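Local coordinates for periplasmic sugar-binding protein (Chloroflexus aurantiacus, PDB 4RXU) that binds D-glucose, as beta-D-glucopyranose, in the cleft between its two lobes and probably hands sugars to an ABC-type transporter, at residues A[66-71]-A[76-81]; A[127-132]-A[318-323]; A[141-146]-A[177-182]; A[233-238]-A[261-266]; A[279-284]-A[360-365]. All blocks are in the same frame, centred on the assembly; numbering follows the deposited sequence.

Interaction 1 of 5, residues A[66-71]-A[76-81]; sequences LFSQGS and KENVEA
L66 and N78 form the close-packed part of this contact, where the end of strand 61-67 faces the middle of helix 72-84. Their side chains set out toward each other and cross at a slant. The L66 methyl CD1 rests against the helix, 3.9 Å from N78 CB and equally 3.9 Å from the backbone O of N78, while nearer the strand L66 CB lies 3.8 Å from N78 CG. The amide group as a whole lies near F67 O and S68 OG. N78 keeps CG beside its backbone N (chi1 -75°), which sends the side chain across to the strand; N78 as a whole is buried. Beyond S68 the contact thins out. The chain turns back in a type I' turn from S68 to S71, closed by a bond from S71 N to S68 O of 3.0 Å, with Q69 and G70 at positive phi. Q69 is exposed to solvent, and S71 serves as N-cap of helix 72-84, its OG accepting from K74 N. The unit illustrates a beta-alpha-beta crossover of a Rossmann-like lobe: strand 61-67, helix 72-84 and strand 89-92, passing over the intervening strand 29-37. V36 of that middle strand lies beneath S68 and N78, V79 packs on L90 and I92, and F67 points away from the helix, against W45 and E49 of helix 44-59.

Interaction 2 of 5, residues A[127-132]-A[318-323]; sequences VDYYVT and QQPEAR
P320 lies over one face of the Y129 ring at the surface, and the tyrosine side chain, traced outward, shows how one aromatic can meet three residues of a loop. Its CB starts toward the 318-323 loop, and a chi1 of -60° sets CG beside the backbone N, from where the ring reaches out to the loop. On the first rank of ring carbons CD1 meets A322 CB at 4.1 Å, the methyl standing at the edge and near the ring plane, whereas CD2 already has P320 CG as its neighbour. That CG makes a CH-pi interaction over the face, offset toward the rim, 3.9 Å from the ring centroid and 15° off the normal. Farther out, CE1 comes near P320 CB and CD, CE2 approaches P320 CD at 3.7 Å and CZ does so at 3.5 Å. The hydroxyl OH at the tip comes to 3.4 Å from the same CD and to 3.9 Å from Q319 CG, whose side chain crosses the tyrosine at about a right angle. Strand 129-133 runs parallel between strands 113-117 and 332-343 in the sheet of the first lobe of this type I periplasmic binding fold. P320 also packs on A310 and L314 of helix 300-315, and P334 of strand 332-343 touches both Y129 and A322, while Y130 bonds through OH to O of the sugar-pocket residue D118.

Interaction 3 of 5, residues A[141-146]-A[177-182]; sequences QQAQYL and WKVLQP
Around A143 and V179, whose CA atoms are 6.0 Å apart, helices 135-148 and 167-185 run side by side, their short segments 8.1 Å apart at the axes and inclined by 29°. They are neighbouring helices of the second Rossmann-like lobe of a type I periplasmic binding fold, where Q142 and L180 both reach L249 of the parallel sheet. The second helix is kinked here: the N of V179 and that of P182 lack a bond to the preceding turn, proline having no N-H to offer. A143 illustrates how a small side chain permits close helix packing. Its methyl points into the angle between two consecutive residues, with CB 3.6 Å from V179 CB on one hand and 3.6 Å from L180 CG on the other. L180 presents that CG, with CD2 a little farther at 3.9 Å from A143 CB. V179 brings CG1 over the same methyl, with CG1 opposite the backbone N (chi1 169°). On the sheet-facing side of the first helix, Q142 bonds through NE2 to the carbonyls of P251 and G276. Q144 lies at the margin of the contact, partly exposed. Its chain bends at chi2 (66°), which swings the amide round toward the valine; NE2 is held by D148 OD1, and OE1 comes to rest 3.7 Å from V179 CG1.

Interaction 4 of 5, residues A[233-238]-A[261-266]; sequences ANLTAA and DAFAAD
L235 and F263 have the closest CA atoms, 7.6 Å apart, where the last turn of helix 224-237 faces the C-terminal part of helix 253-264. The leucine sets out toward its partner. CD2 sits over one face of the phenyl ring in a CH-pi contact, 3.9 Å from the centroid and 19° off the normal, nearest the rim at CE2 (3.6 Å). CD1 also borders the ring, near F263 CD1, and reaches the backbone 3.6 Å from A262 O, with A262 CB beside it at 4.0 Å. D266 closes the third side: a chi1 of -177° carries its carboxylate back over the leucine, OD2 lying 3.7 Å from L235 CD2. That oxygen is satisfied by a salt bridge to K243, whose NZ also bonds to L235 O, so one lysine bonds to both segments. F263 meets Y158 edge-to-face and packs on V246 and I248 of strand 246-249 and V269 of strand 269-274, seating helix 253-264 on the second lobe's parallel sheet, with helix 224-237 joined through L235.

Interaction 5 of 5, residues A[279-284]-A[360-365]; sequences AEKASV and ASDFTN
K281 and D362 pair at the exposed end of this contact, where the C-terminal tail passes the first turn of helix 281-288. The tail enters through the 3-10 turn 360-362, in which A360 O accepts from F363 N at 3.1 Å. D362 then directs its side chain toward the helix. OD2 lies 3.5 Å from K281 NZ, a salt bridge made by a lysine extended beyond CG, and 3.4 Å from K281 CE, so the carboxylate lies beside the last two atoms of the chain rather than ahead of it. K281 NZ also donates to a bound citrate, probably from the crystallisation liquor. The helix they meet starts just after the sugar-pocket residue D278, in the second Rossmann-like lobe, with E280 as its N-cap and a bond from V284 N to E280 O completing the first turn; the tail, which follows helix 348-354, packs against it. F363 follows, buried, and its ring is clasped on both faces. V284 CG1 stands over one, 3.6 Å from the ring centroid and 17° off the normal, and D362 CB lies over the other. V284 CB approaches CE1 of F363 at 3.5 Å, and at the ring edge, near its plane, K281 O is also 3.5 Å from CE1. The ring continues onto Q285 and I288 of the same helix. One residue on, T364 N donates to OE1 of Q285.

Overall arrangement
From the N terminus, interaction 1 closes first, a short loop within one crossover of the first lobe. Interaction 2 opens on strand 129-133 of the same sheet and closes some 185 residues later, embracing nearly the whole second lobe. Interactions 3 and 4 lie nested inside that loop, one after the other, each packing a pair of helices of that lobe, with centres 22 Å apart. Interaction 5 crosses interaction 2: it opens inside the loop and closes beyond it, bringing the C-terminal tail back to the second lobe. None of the five touches another. Together they spread over both lobes, between which glucose is held by residues of each.

Interaction 1 of 5, residues A[66-71]-A[76-81]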
# COMPACT_ATOMS: atom_id res chain seq x y z
N LEU A 66 -10.60 16.25 3.52
CA LEU A 66 -9.60 16.82 4.42
C LEU A 66 -8.39 15.90 4.51
O LEU A 66 -8.53 14.67 4.53
CB LEU A 66 -10.14 16.98 5.84
CG LEU A 66 -11.32 17.94 5.94
CD1 LEU A 66 -11.94 17.92 7.33
CD2 LEU A 66 -10.91 19.35 5.57
N PHE A 67 -7.21 16.51 4.58
CA PHE A 67 -5.98 15.76 4.79
C PHE A 67 -5.52 15.97 6.23
O PHE A 67 -5.69 17.04 6.80
CB PHE A 67 -4.85 16.16 3.81
CG PHE A 67 -5.01 15.58 2.44
CD1 PHE A 67 -5.79 16.21 1.48
CD2 PHE A 67 -4.38 14.37 2.09
CE1 PHE A 67 -5.95 15.67 0.22
CE2 PHE A 67 -4.54 13.82 0.84
CZ PHE A 67 -5.32 14.47 -0.10
N SER A 68 -4.85 14.96 6.76
CA SER A 68 -4.40 14.93 8.14
C SER A 68 -2.94 15.30 8.36
O SER A 68 -2.49 15.34 9.51
CB SER A 68 -4.71 13.56 8.73
OG SER A 68 -6.11 13.32 8.67
N GLN A 69 -2.20 15.55 7.29
CA GLN A 69 -0.79 15.97 7.37
C GLN A 69 0.09 15.05 8.19
O GLN A 69 1.03 15.48 8.88
CB GLN A 69 -0.72 17.36 7.92
CG GLN A 69 -1.63 18.23 7.11
CD GLN A 69 -1.76 19.52 7.76
OE1 GLN A 69 -2.71 19.76 8.51
NE2 GLN A 69 -0.80 20.38 7.52
N GLY A 70 -0.24 13.78 8.13
CA GLY A 70 0.53 12.75 8.80
C GLY A 70 0.46 12.84 10.30
O GLY A 70 1.37 12.39 10.97
N SER A 71 -0.62 13.45 10.82
CA SER A 71 -0.82 13.64 12.25
C SER A 71 -2.11 13.00 12.73
O SER A 71 -3.20 13.40 12.31
CB SER A 71 -0.88 15.12 12.58
OG SER A 71 -1.34 15.32 13.90
N LYS A 76 -7.91 13.46 14.03
CA LYS A 76 -9.02 13.46 14.95
C LYS A 76 -9.77 14.79 14.88
O LYS A 76 -11.01 14.78 14.88
CB LYS A 76 -8.58 13.15 16.39
CG LYS A 76 -9.76 12.97 17.32
CD LYS A 76 -9.32 12.61 18.71
CE LYS A 76 -10.49 12.10 19.56
NZ LYS A 76 -11.49 13.19 19.64
N GLU A 77 -9.04 15.89 14.81
CA GLU A 77 -9.65 17.20 14.60
C GLU A 77 -10.51 17.21 13.34
O GLU A 77 -11.64 17.69 13.36
CB GLU A 77 -8.57 18.29 14.52
CG GLU A 77 -7.77 18.47 15.80
CD GLU A 77 -7.19 19.86 15.93
OE1 GLU A 77 -7.07 20.56 14.89
OE2 GLU A 77 -6.86 20.27 17.06
N ASN A 78 -9.96 16.69 12.25
CA ASN A 78 -10.67 16.63 11.00
C ASN A 78 -12.00 15.92 11.18
O ASN A 78 -13.05 16.37 10.69
CB ASN A 78 -9.84 15.91 9.93
CG ASN A 78 -8.70 16.74 9.38
OD1 ASN A 78 -7.75 16.16 8.79
ND2 ASN A 78 -8.79 18.05 9.46
N VAL A 79 -11.95 14.77 11.85
CA VAL A 79 -13.18 14.02 12.11
C VAL A 79 -14.14 14.88 12.93
O VAL A 79 -15.33 14.94 12.64
CB VAL A 79 -12.88 12.68 12.79
CG1 VAL A 79 -14.14 11.96 13.25
CG2 VAL A 79 -12.14 11.79 11.80
N GLU A 80 -13.63 15.54 13.97
CA GLU A 80 -14.51 16.34 14.82
C GLU A 80 -15.17 17.49 14.03
O GLU A 80 -16.36 17.79 14.23
CB GLU A 80 -13.77 16.82 16.05
CG GLU A 80 -13.33 15.66 16.95
CD GLU A 80 -12.34 16.03 18.03
OE1 GLU A 80 -11.51 16.93 17.80
OE2 GLU A 80 -12.38 15.38 19.11
N ALA A 81 -14.42 18.08 13.11
CA ALA A 81 -14.94 19.18 12.28
C ALA A 81 -16.05 18.67 11.39
O ALA A 81 -17.07 19.33 11.22
CB ALA A 81 -13.84 19.78 11.43

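Interaction 2 of 5, residues A[127-132]-A[318-323]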
# COMPACT_ATOMS: atom_id res chain seq x y z
N VAL A 127 -15.60 0.48 13.79
CA VAL A 127 -15.40 0.52 12.35
C VAL A 127 -16.53 -0.30 11.72
O VAL A 127 -16.68 -1.48 12.06
CB VAL A 127 -14.03 -0.05 11.93
CG1 VAL A 127 -13.87 0.11 10.44
CG2 VAL A 127 -12.89 0.62 12.70
N ASP A 128 -17.33 0.32 10.85
CA ASP A 128 -18.49 -0.38 10.26
C ASP A 128 -18.11 -1.20 9.03
O ASP A 128 -18.57 -2.33 8.88
CB ASP A 128 -19.60 0.61 9.96
CG ASP A 128 -20.09 1.26 11.22
OD1 ASP A 128 -20.66 0.54 12.06
OD2 ASP A 128 -19.84 2.45 11.40
N TYR A 129 -17.28 -0.62 8.16
CA TYR A 129 -16.86 -1.27 6.89
C TYR A 129 -15.42 -0.92 6.62
O TYR A 129 -14.92 0.12 7.08
CB TYR A 129 -17.74 -0.84 5.69
CG TYR A 129 -19.17 -1.21 5.94
CD1 TYR A 129 -19.63 -2.49 5.66
CD2 TYR A 129 -20.03 -0.31 6.57
CE1 TYR A 129 -20.92 -2.87 5.98
CE2 TYR A 129 -21.32 -0.67 6.90
CZ TYR A 129 -21.76 -1.96 6.60
OH TYR A 129 -23.03 -2.38 6.87
N TYR A 130 -14.81 -1.76 5.81
CA TYR A 130 -13.45 -1.54 5.33
C TYR A 130 -13.40 -1.72 3.80
O TYR A 130 -13.55 -2.83 3.29
CB TYR A 130 -12.51 -2.53 6.00
CG TYR A 130 -11.04 -2.40 5.65
CD1 TYR A 130 -10.46 -1.18 5.34
CD2 TYR A 130 -10.23 -3.51 5.65
CE1 TYR A 130 -9.10 -1.09 5.04
CE2 TYR A 130 -8.88 -3.45 5.39
CZ TYR A 130 -8.30 -2.24 5.09
OH TYR A 130 -6.95 -2.21 4.84
N VAL A 131 -13.19 -0.62 3.10
CA VAL A 131 -13.02 -0.61 1.66
C VAL A 131 -11.52 -0.70 1.41
O VAL A 131 -10.75 0.15 1.82
CB VAL A 131 -13.59 0.68 1.04
CG1 VAL A 131 -13.22 0.79 -0.43
CG2 VAL A 131 -15.10 0.74 1.23
N THR A 132 -11.12 -1.77 0.73
CA THR A 132 -9.72 -2.13 0.62
C THR A 132 -9.39 -2.87 -0.67
O THR A 132 -10.25 -3.53 -1.27
CB THR A 132 -9.29 -2.99 1.84
OG1 THR A 132 -7.87 -3.22 1.84
CG2 THR A 132 -10.00 -4.36 1.87
N GLN A 318 -29.68 2.10 4.06
CA GLN A 318 -29.42 0.74 3.57
C GLN A 318 -27.96 0.31 3.91
O GLN A 318 -27.11 1.13 4.20
CB GLN A 318 -29.73 0.64 2.06
CG GLN A 318 -31.18 0.96 1.71
CD GLN A 318 -31.48 0.95 0.22
OE1 GLN A 318 -30.58 0.89 -0.61
NE2 GLN A 318 -32.76 1.01 -0.11
N GLN A 319 -27.73 -1.00 3.88
CA GLN A 319 -26.44 -1.61 4.22
C GLN A 319 -25.61 -1.80 2.95
O GLN A 319 -26.11 -2.33 1.95
CB GLN A 319 -26.62 -2.99 4.86
CG GLN A 319 -26.87 -2.97 6.36
CD GLN A 319 -26.85 -4.36 6.98
OE1 GLN A 319 -27.73 -4.70 7.77
NE2 GLN A 319 -25.86 -5.18 6.62
N PRO A 320 -24.32 -1.44 3.01
CA PRO A 320 -23.39 -1.75 1.96
C PRO A 320 -23.19 -3.24 1.75
O PRO A 320 -23.43 -4.06 2.63
CB PRO A 320 -22.08 -1.15 2.46
CG PRO A 320 -22.50 -0.04 3.37
CD PRO A 320 -23.70 -0.60 4.05
N GLU A 321 -22.63 -3.56 0.59
CA GLU A 321 -22.46 -4.94 0.17
C GLU A 321 -21.08 -5.49 0.50
O GLU A 321 -20.20 -5.51 -0.34
CB GLU A 321 -22.62 -5.07 -1.33
CG GLU A 321 -23.84 -4.40 -1.89
CD GLU A 321 -23.91 -4.48 -3.39
OE1 GLU A 321 -23.26 -5.36 -4.02
OE2 GLU A 321 -24.63 -3.65 -3.94
N ALA A 322 -20.93 -6.02 1.70
CA ALA A 322 -19.60 -6.47 2.17
C ALA A 322 -19.50 -7.97 2.10
O ALA A 322 -20.50 -8.70 2.26
CB ALA A 322 -19.32 -5.97 3.57
N ARG A 323 -18.29 -8.43 1.78
CA ARG A 323 -18.00 -9.85 1.71
C ARG A 323 -16.63 -10.10 2.30
O ARG A 323 -15.63 -9.53 1.87
CB ARG A 323 -18.06 -10.37 0.27
CG ARG A 323 -19.40 -10.18 -0.43
CD ARG A 323 -20.50 -11.08 0.13
NE ARG A 323 -21.75 -10.85 -0.60
CZ ARG A 323 -22.69 -9.96 -0.25
NH1 ARG A 323 -22.55 -9.21 0.83
NH2 ARG A 323 -23.77 -9.82 -0.99

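Interaction 3 of 5, residues A[141-146]-A[177-182]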
# COMPACT_ATOMS: atom_id res chain seq x y z
N GLN A 141 2.11 -11.17 -4.72
CA GLN A 141 2.46 -10.93 -6.10
C GLN A 141 3.85 -10.32 -6.24
O GLN A 141 4.60 -10.64 -7.15
CB GLN A 141 1.43 -10.04 -6.77
CG GLN A 141 0.16 -10.78 -7.11
CD GLN A 141 -0.84 -9.90 -7.84
OE1 GLN A 141 -0.46 -8.98 -8.54
NE2 GLN A 141 -2.10 -10.20 -7.72
N GLN A 142 4.19 -9.42 -5.33
CA GLN A 142 5.53 -8.86 -5.34
C GLN A 142 6.57 -9.98 -5.19
O GLN A 142 7.53 -10.10 -5.96
CB GLN A 142 5.68 -7.82 -4.24
CG GLN A 142 4.87 -6.57 -4.48
CD GLN A 142 4.88 -5.64 -3.32
OE1 GLN A 142 5.05 -6.06 -2.19
NE2 GLN A 142 4.70 -4.36 -3.59
N ALA A 143 6.39 -10.78 -4.15
CA ALA A 143 7.33 -11.87 -3.90
C ALA A 143 7.37 -12.90 -5.03
O ALA A 143 8.44 -13.40 -5.40
CB ALA A 143 7.02 -12.54 -2.58
N GLN A 144 6.19 -13.24 -5.54
CA GLN A 144 6.09 -14.25 -6.59
C GLN A 144 6.86 -13.82 -7.84
O GLN A 144 7.52 -14.63 -8.47
CB GLN A 144 4.62 -14.58 -6.89
CG GLN A 144 4.46 -15.83 -7.75
CD GLN A 144 4.91 -17.06 -7.00
OE1 GLN A 144 4.40 -17.36 -5.92
NE2 GLN A 144 5.89 -17.77 -7.55
N TYR A 145 6.82 -12.53 -8.16
CA TYR A 145 7.58 -12.00 -9.28
C TYR A 145 9.08 -12.27 -9.08
O TYR A 145 9.77 -12.74 -9.98
CB TYR A 145 7.32 -10.49 -9.50
CG TYR A 145 8.13 -9.98 -10.67
CD1 TYR A 145 9.44 -9.57 -10.49
CD2 TYR A 145 7.59 -9.97 -11.95
CE1 TYR A 145 10.22 -9.15 -11.55
CE2 TYR A 145 8.35 -9.54 -13.03
CZ TYR A 145 9.66 -9.14 -12.82
OH TYR A 145 10.41 -8.73 -13.88
N LEU A 146 9.57 -12.03 -7.87
CA LEU A 146 10.97 -12.24 -7.57
C LEU A 146 11.31 -13.72 -7.71
O LEU A 146 12.31 -14.09 -8.35
CB LEU A 146 11.32 -11.74 -6.18
CG LEU A 146 11.18 -10.22 -6.02
CD1 LEU A 146 11.43 -9.84 -4.57
CD2 LEU A 146 12.09 -9.37 -6.91
N TRP A 177 6.23 -12.49 2.60
CA TRP A 177 6.98 -13.43 3.42
C TRP A 177 6.51 -14.86 3.19
O TRP A 177 7.30 -15.81 3.18
CB TRP A 177 6.81 -13.10 4.90
CG TRP A 177 7.63 -13.98 5.82
CD1 TRP A 177 7.17 -14.99 6.60
CD2 TRP A 177 9.06 -13.92 6.02
NE1 TRP A 177 8.22 -15.56 7.29
CE2 TRP A 177 9.38 -14.91 6.97
CE3 TRP A 177 10.09 -13.10 5.52
CZ2 TRP A 177 10.71 -15.12 7.41
CZ3 TRP A 177 11.39 -13.30 5.96
CH2 TRP A 177 11.69 -14.30 6.90
N LYS A 178 5.20 -15.02 3.03
CA LYS A 178 4.65 -16.36 2.87
C LYS A 178 4.97 -16.99 1.53
O LYS A 178 4.78 -18.19 1.36
CB LYS A 178 3.17 -16.40 3.24
CG LYS A 178 3.01 -15.98 4.71
CD LYS A 178 1.76 -16.50 5.31
CE LYS A 178 1.75 -16.45 6.82
NZ LYS A 178 0.32 -16.61 7.19
N VAL A 179 5.50 -16.18 0.60
CA VAL A 179 6.08 -16.69 -0.64
C VAL A 179 7.60 -16.80 -0.55
O VAL A 179 8.20 -17.78 -1.01
CB VAL A 179 5.66 -15.79 -1.83
CG1 VAL A 179 6.45 -16.10 -3.10
CG2 VAL A 179 4.16 -15.91 -2.09
N LEU A 180 8.23 -15.78 0.02
CA LEU A 180 9.69 -15.80 0.09
C LEU A 180 10.29 -16.79 1.09
O LEU A 180 11.34 -17.36 0.83
CB LEU A 180 10.25 -14.40 0.37
CG LEU A 180 9.94 -13.31 -0.64
CD1 LEU A 180 10.26 -11.93 -0.07
CD2 LEU A 180 10.69 -13.53 -1.94
N GLN A 181 9.62 -16.98 2.23
CA GLN A 181 10.22 -17.76 3.30
C GLN A 181 10.59 -19.19 2.86
O GLN A 181 11.71 -19.65 3.13
CB GLN A 181 9.35 -17.72 4.57
CG GLN A 181 9.92 -18.50 5.74
CD GLN A 181 9.70 -20.02 5.65
OE1 GLN A 181 8.66 -20.48 5.16
NE2 GLN A 181 10.68 -20.79 6.14
N PRO A 182 9.69 -19.88 2.14
CA PRO A 182 10.11 -21.20 1.69
C PRO A 182 11.32 -21.17 0.76
O PRO A 182 12.11 -22.09 0.75
CB PRO A 182 8.91 -21.70 0.90
CG PRO A 182 7.75 -20.99 1.50
CD PRO A 182 8.25 -19.65 1.92

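Interaction 4 of 5, residues A[233-238]-A[261-266]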
# COMPACT_ATOMS: atom_id res chain seq x y z
N ALA A 233 22.86 2.48 2.61
CA ALA A 233 23.46 1.87 3.81
C ALA A 233 23.64 0.36 3.65
O ALA A 233 24.69 -0.20 3.96
CB ALA A 233 22.63 2.19 5.05
N ASN A 234 22.59 -0.30 3.17
CA ASN A 234 22.64 -1.73 2.91
C ASN A 234 23.73 -2.10 1.92
O ASN A 234 24.41 -3.09 2.11
CB ASN A 234 21.31 -2.22 2.35
CG ASN A 234 20.16 -2.14 3.34
OD1 ASN A 234 19.03 -2.28 2.92
ND2 ASN A 234 20.43 -2.00 4.63
N LEU A 235 23.85 -1.32 0.84
CA LEU A 235 24.84 -1.58 -0.18
C LEU A 235 26.26 -1.33 0.31
O LEU A 235 27.17 -2.10 -0.02
CB LEU A 235 24.55 -0.77 -1.43
CG LEU A 235 23.35 -1.28 -2.23
CD1 LEU A 235 22.96 -0.18 -3.21
CD2 LEU A 235 23.61 -2.62 -2.94
N THR A 236 26.42 -0.32 1.16
CA THR A 236 27.69 -0.01 1.77
C THR A 236 28.16 -1.13 2.70
O THR A 236 29.35 -1.43 2.78
CB THR A 236 27.64 1.34 2.48
OG1 THR A 236 27.45 2.36 1.48
CG2 THR A 236 28.92 1.61 3.25
N ALA A 237 27.21 -1.74 3.40
CA ALA A 237 27.52 -2.81 4.34
C ALA A 237 27.76 -4.13 3.62
O ALA A 237 28.48 -5.00 4.08
CB ALA A 237 26.39 -2.97 5.33
N ALA A 238 27.10 -4.26 2.48
CA ALA A 238 27.18 -5.48 1.68
C ALA A 238 28.50 -5.54 0.94
O ALA A 238 29.13 -4.52 0.65
CB ALA A 238 26.03 -5.51 0.71
N ASP A 261 17.38 3.29 -7.73
CA ASP A 261 18.40 4.32 -8.02
C ASP A 261 19.71 4.00 -7.31
O ASP A 261 20.79 4.14 -7.89
CB ASP A 261 17.93 5.73 -7.61
CG ASP A 261 16.82 6.29 -8.50
OD1 ASP A 261 16.52 5.71 -9.59
OD2 ASP A 261 16.24 7.32 -8.07
N ALA A 262 19.63 3.57 -6.06
CA ALA A 262 20.84 3.16 -5.33
C ALA A 262 21.52 1.93 -5.93
O ALA A 262 22.75 1.89 -6.10
CB ALA A 262 20.49 2.90 -3.87
N PHE A 263 20.72 0.90 -6.21
CA PHE A 263 21.23 -0.35 -6.77
C PHE A 263 21.79 -0.18 -8.18
O PHE A 263 22.81 -0.78 -8.52
CB PHE A 263 20.15 -1.43 -6.74
CG PHE A 263 20.04 -2.15 -5.40
CD1 PHE A 263 19.47 -1.53 -4.30
CD2 PHE A 263 20.56 -3.42 -5.24
CE1 PHE A 263 19.36 -2.19 -3.08
CE2 PHE A 263 20.46 -4.09 -4.03
CZ PHE A 263 19.86 -3.47 -2.95
N ALA A 264 21.16 0.68 -8.98
CA ALA A 264 21.62 0.95 -10.35
C ALA A 264 23.02 1.56 -10.36
O ALA A 264 23.79 1.35 -11.28
CB ALA A 264 20.66 1.87 -11.07
N ALA A 265 23.31 2.33 -9.32
CA ALA A 265 24.60 3.01 -9.17
C ALA A 265 25.76 2.17 -8.64
O ALA A 265 26.90 2.64 -8.59
CB ALA A 265 24.45 4.24 -8.29
N ASP A 266 25.49 0.94 -8.22
CA ASP A 266 26.49 0.11 -7.58
C ASP A 266 27.05 -0.76 -8.69
O ASP A 266 26.34 -1.61 -9.23
CB ASP A 266 25.84 -0.72 -6.47
CG ASP A 266 26.83 -1.56 -5.70
OD1 ASP A 266 27.63 -2.30 -6.31
OD2 ASP A 266 26.79 -1.51 -4.45

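Interaction 5 of 5, residues A[279-284]-A[360-365]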
# COMPACT_ATOMS: atom_id res chain seq x y z
N ALA A 279 1.24 1.82 -9.36
CA ALA A 279 1.30 2.28 -10.76
C ALA A 279 1.41 3.81 -10.84
O ALA A 279 0.78 4.46 -11.67
CB ALA A 279 0.12 1.76 -11.57
N GLU A 280 2.27 4.37 -10.00
CA GLU A 280 2.60 5.79 -10.11
C GLU A 280 3.22 6.03 -11.49
O GLU A 280 3.98 5.20 -11.99
CB GLU A 280 3.55 6.22 -8.98
CG GLU A 280 2.89 6.15 -7.58
CD GLU A 280 1.81 7.20 -7.31
OE1 GLU A 280 1.75 8.23 -8.04
OE2 GLU A 280 1.01 7.01 -6.37
N LYS A 281 2.92 7.18 -12.09
CA LYS A 281 3.36 7.47 -13.45
C LYS A 281 4.87 7.31 -13.61
O LYS A 281 5.34 6.73 -14.58
CB LYS A 281 2.87 8.84 -13.91
CG LYS A 281 1.36 8.86 -14.07
CD LYS A 281 0.84 10.21 -14.53
CE LYS A 281 -0.67 10.26 -14.63
NZ LYS A 281 -1.11 11.61 -15.08
N ALA A 282 5.62 7.84 -12.64
CA ALA A 282 7.08 7.81 -12.74
C ALA A 282 7.57 6.38 -12.70
O ALA A 282 8.59 6.06 -13.30
CB ALA A 282 7.74 8.64 -11.64
N SER A 283 6.86 5.51 -11.98
CA SER A 283 7.25 4.09 -11.99
C SER A 283 6.82 3.36 -13.24
O SER A 283 7.49 2.43 -13.67
CB SER A 283 6.73 3.33 -10.75
OG SER A 283 7.53 3.60 -9.63
N VAL A 284 5.68 3.75 -13.81
CA VAL A 284 5.29 3.19 -15.11
C VAL A 284 6.41 3.49 -16.11
O VAL A 284 6.83 2.62 -16.89
CB VAL A 284 3.94 3.73 -15.60
CG1 VAL A 284 3.61 3.21 -17.01
CG2 VAL A 284 2.85 3.31 -14.64
N ALA A 360 -2.26 7.03 -22.85
CA ALA A 360 -0.96 6.65 -23.39
C ALA A 360 -0.00 7.85 -23.50
O ALA A 360 1.22 7.69 -23.40
CB ALA A 360 -1.12 6.01 -24.76
N SER A 361 -0.57 9.03 -23.73
CA SER A 361 0.24 10.23 -23.90
C SER A 361 0.99 10.65 -22.63
O SER A 361 1.86 11.52 -22.67
CB SER A 361 -0.61 11.39 -24.39
OG SER A 361 -1.58 11.71 -23.41
N ASP A 362 0.65 10.02 -21.49
CA ASP A 362 1.37 10.29 -20.24
C ASP A 362 2.79 9.76 -20.26
O ASP A 362 3.58 10.11 -19.38
CB ASP A 362 0.70 9.58 -19.07
CG ASP A 362 -0.69 10.10 -18.74
OD1 ASP A 362 -1.17 11.09 -19.35
OD2 ASP A 362 -1.31 9.47 -17.84
N PHE A 363 3.08 8.84 -21.18
CA PHE A 363 4.33 8.10 -21.19
C PHE A 363 5.07 8.20 -22.49
O PHE A 363 4.49 8.45 -23.54
CB PHE A 363 4.05 6.63 -20.89
CG PHE A 363 3.25 6.44 -19.62
CD1 PHE A 363 3.82 6.77 -18.41
CD2 PHE A 363 1.92 6.09 -19.64
CE1 PHE A 363 3.09 6.68 -17.23
CE2 PHE A 363 1.19 6.00 -18.47
CZ PHE A 363 1.77 6.29 -17.26
N THR A 364 6.37 7.96 -22.39
CA THR A 364 7.20 7.85 -23.57
C THR A 364 7.48 6.38 -23.85
O THR A 364 7.81 5.56 -22.95
CB THR A 364 8.50 8.68 -23.46
OG1 THR A 364 9.30 8.18 -22.41
CG2 THR A 364 8.16 10.13 -23.16
N ASN A 365 7.32 6.02 -25.11
CA ASN A 365 7.71 4.70 -25.58
C ASN A 365 7.00 3.50 -24.94
O ASN A 365 7.55 2.44 -24.73
CB ASN A 365 9.21 4.49 -25.53
CG ASN A 365 9.62 3.34 -26.38
OD1 ASN A 365 9.07 3.14 -27.48
ND2 ASN A 365 10.53 2.54 -25.89